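Local coordinates for bacteriophage virulence determinant (PDB 6GGR), which probably acts as a zinc-dependent protease that the bacterium uses as a virulence effector against host proteins, at residues His166-His170 / Val187-Thr191. Sequence-based numbering, arbitrary orientation.
Sequences HQVVH and VVEYT. Unlike the reference sequence in segment 166-170: Gln167 (reference Glu).
His166 and His170, the two histidines of the HExxH zinc motif (the glutamate of the reference sequence is Gln167 in this model), both rest against Val187, where helix 186-197 packs against helix 160-173. The N-to-C directions of the short segments differ by 121°, their axes 9.2 Å apart at the closest. Val187 fits between the imidazoles because its two branches diverge from CB, with CG1 anti to the backbone N (chi1 174°). Val187 CG1 sits almost squarely over the His166 ring, 3.5 Å from its centroid, a CH-pi contact, and also brushes CD2 and NE2 of His170; CG2 lies over a face of the His170 ring, 3.7 Å from that centroid and displaced toward the rim. The edge of the His166 ring meets Val188, whose CG2 is 3.9 Å from CE1 of His166. Val187 suits this backing: its two methyls pack on both rings and offer no competing ligand atom.

Beside the rings, Val169 points across the interface, its CG1 3.7 Å from Val187 CG1 and also against CB of Tyr190. Thr191 OG1 lies 3.5 Å from His166 CA and donates to Val187 O at 2.7 Å, so hydroxyl and amide N of Thr191 grip that carbonyl from opposite faces. His170 ND1 and NE2 are hydrogen-bonded to Leu175 O and Asp177 OD2; His166 NE2 reaches the same OD2 weakly, linking the zinc ligands without metal. The chain of another protein approaches both histidines, consistent with a substrate-binding side. Two histidines one helical turn apart, joined by a downstream aspartate, are typical of zincin-type metalloprotease sites.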
loop_
_atom_site.group_PDB
_atom_site.type_symbol
_atom_site.label_atom_id
_atom_site.label_comp_id
_atom_site.label_asym_id
_atom_site.label_seq_id
_atom_site.Cartn_x
_atom_site.Cartn_y
_atom_site.Cartn_z
ATOM N N HIS B 166 10.688 -6.215 -4.908
ATOM C CA HIS B 166 9.765 -5.270 -5.530
ATOM C C HIS B 166 10.128 -3.834 -5.172
ATOM O O HIS B 166 10.200 -2.964 -6.047
ATOM C CB HIS B 166 8.332 -5.586 -5.104
ATOM C CG HIS B 166 7.300 -4.743 -5.788
ATOM N ND1 HIS B 166 6.498 -5.223 -6.800
ATOM C CD2 HIS B 166 6.949 -3.447 -5.613
ATOM C CE1 HIS B 166 5.690 -4.262 -7.212
ATOM N NE2 HIS B 166 5.944 -3.174 -6.508
ATOM N N GLN B 167 10.361 -3.564 -3.886
ATOM C CA GLN B 167 10.695 -2.204 -3.475
ATOM C C GLN B 167 12.066 -1.795 -3.994
ATOM O O GLN B 167 12.263 -0.644 -4.401
ATOM C CB GLN B 167 10.650 -2.083 -1.951
ATOM C CG GLN B 167 9.296 -2.377 -1.335
ATOM C CD GLN B 167 8.181 -1.536 -1.921
ATOM O OE1 GLN B 167 8.408 -0.431 -2.414
ATOM N NE2 GLN B 167 6.967 -2.061 -1.880
ATOM N N VAL B 168 13.027 -2.718 -3.986
ATOM C CA VAL B 168 14.356 -2.402 -4.500
ATOM C C VAL B 168 14.291 -2.117 -5.994
ATOM O O VAL B 168 14.957 -1.204 -6.496
ATOM C CB VAL B 168 15.337 -3.545 -4.178
ATOM C CG1 VAL B 168 16.659 -3.375 -4.938
ATOM C CG2 VAL B 168 15.602 -3.599 -2.679
ATOM N N VAL B 169 13.484 -2.884 -6.729
ATOM C CA VAL B 169 13.368 -2.649 -8.166
ATOM C C VAL B 169 12.871 -1.234 -8.430
ATOM O O VAL B 169 13.321 -0.568 -9.371
ATOM C CB VAL B 169 12.455 -3.707 -8.813
ATOM C CG1 VAL B 169 11.992 -3.264 -10.202
ATOM C CG2 VAL B 169 13.194 -5.035 -8.915
ATOM N N HIS B 170 11.931 -0.754 -7.610
ATOM C CA HIS B 170 11.497 0.634 -7.715
ATOM C C HIS B 170 12.687 1.576 -7.615
ATOM O O HIS B 170 12.827 2.513 -8.407
ATOM C CB HIS B 170 10.479 0.960 -6.619
ATOM C CG HIS B 170 9.062 0.620 -6.970
ATOM N ND1 HIS B 170 8.381 1.230 -8.002
ATOM C CD2 HIS B 170 8.185 -0.245 -6.402
ATOM C CE1 HIS B 170 7.154 0.743 -8.067
ATOM N NE2 HIS B 170 7.010 -0.153 -7.107
ATOM N N VAL B 187 7.703 -2.963 -12.749
ATOM C CA VAL B 187 8.315 -3.443 -11.513
ATOM C C VAL B 187 7.881 -4.871 -11.216
ATOM O O VAL B 187 8.689 -5.703 -10.783
ATOM C CB VAL B 187 7.976 -2.487 -10.355
ATOM C CG1 VAL B 187 8.471 -3.041 -9.019
ATOM C CG2 VAL B 187 8.596 -1.131 -10.625
ATOM N N VAL B 188 6.599 -5.175 -11.423
ATOM C CA VAL B 188 6.121 -6.540 -11.233
ATOM C C VAL B 188 6.848 -7.486 -12.180
ATOM O O VAL B 188 7.338 -8.546 -11.773
ATOM C CB VAL B 188 4.595 -6.602 -11.427
ATOM C CG1 VAL B 188 4.110 -8.051 -11.474
ATOM C CG2 VAL B 188 3.885 -5.841 -10.303
ATOM N N GLU B 189 6.941 -7.116 -13.457
ATOM C CA GLU B 189 7.554 -8.014 -14.429
ATOM C C GLU B 189 9.018 -8.262 -14.087
ATOM O O GLU B 189 9.477 -9.410 -14.080
ATOM C CB GLU B 189 7.400 -7.452 -15.844
ATOM C CG GLU B 189 5.944 -7.382 -16.298
ATOM C CD GLU B 189 5.766 -7.582 -17.789
ATOM O OE1 GLU B 189 6.779 -7.609 -18.519
ATOM O OE2 GLU B 189 4.603 -7.711 -18.233
ATOM N N TYR B 190 9.763 -7.196 -13.785
ATOM C CA TYR B 190 11.133 -7.353 -13.302
ATOM C C TYR B 190 11.183 -8.273 -12.091
ATOM O O TYR B 190 11.999 -9.199 -12.029
ATOM C CB TYR B 190 11.726 -5.987 -12.939
ATOM C CG TYR B 190 12.428 -5.255 -14.060
ATOM C CD1 TYR B 190 13.310 -5.912 -14.911
ATOM C CD2 TYR B 190 12.224 -3.896 -14.253
ATOM C CE1 TYR B 190 13.960 -5.235 -15.928
ATOM C CE2 TYR B 190 12.867 -3.212 -15.269
ATOM C CZ TYR B 190 13.733 -3.885 -16.102
ATOM O OH TYR B 190 14.373 -3.203 -17.111
ATOM N N THR B 191 10.316 -8.021 -11.106
ATOM C CA THR B 191 10.324 -8.826 -9.892
ATOM C C THR B 191 10.035 -10.289 -10.205
ATOM O O THR B 191 10.713 -11.185 -9.689
ATOM C CB THR B 191 9.314 -8.263 -8.886
ATOM O OG1 THR B 191 9.659 -6.905 -8.576
ATOM C CG2 THR B 191 9.310 -9.069 -7.598
#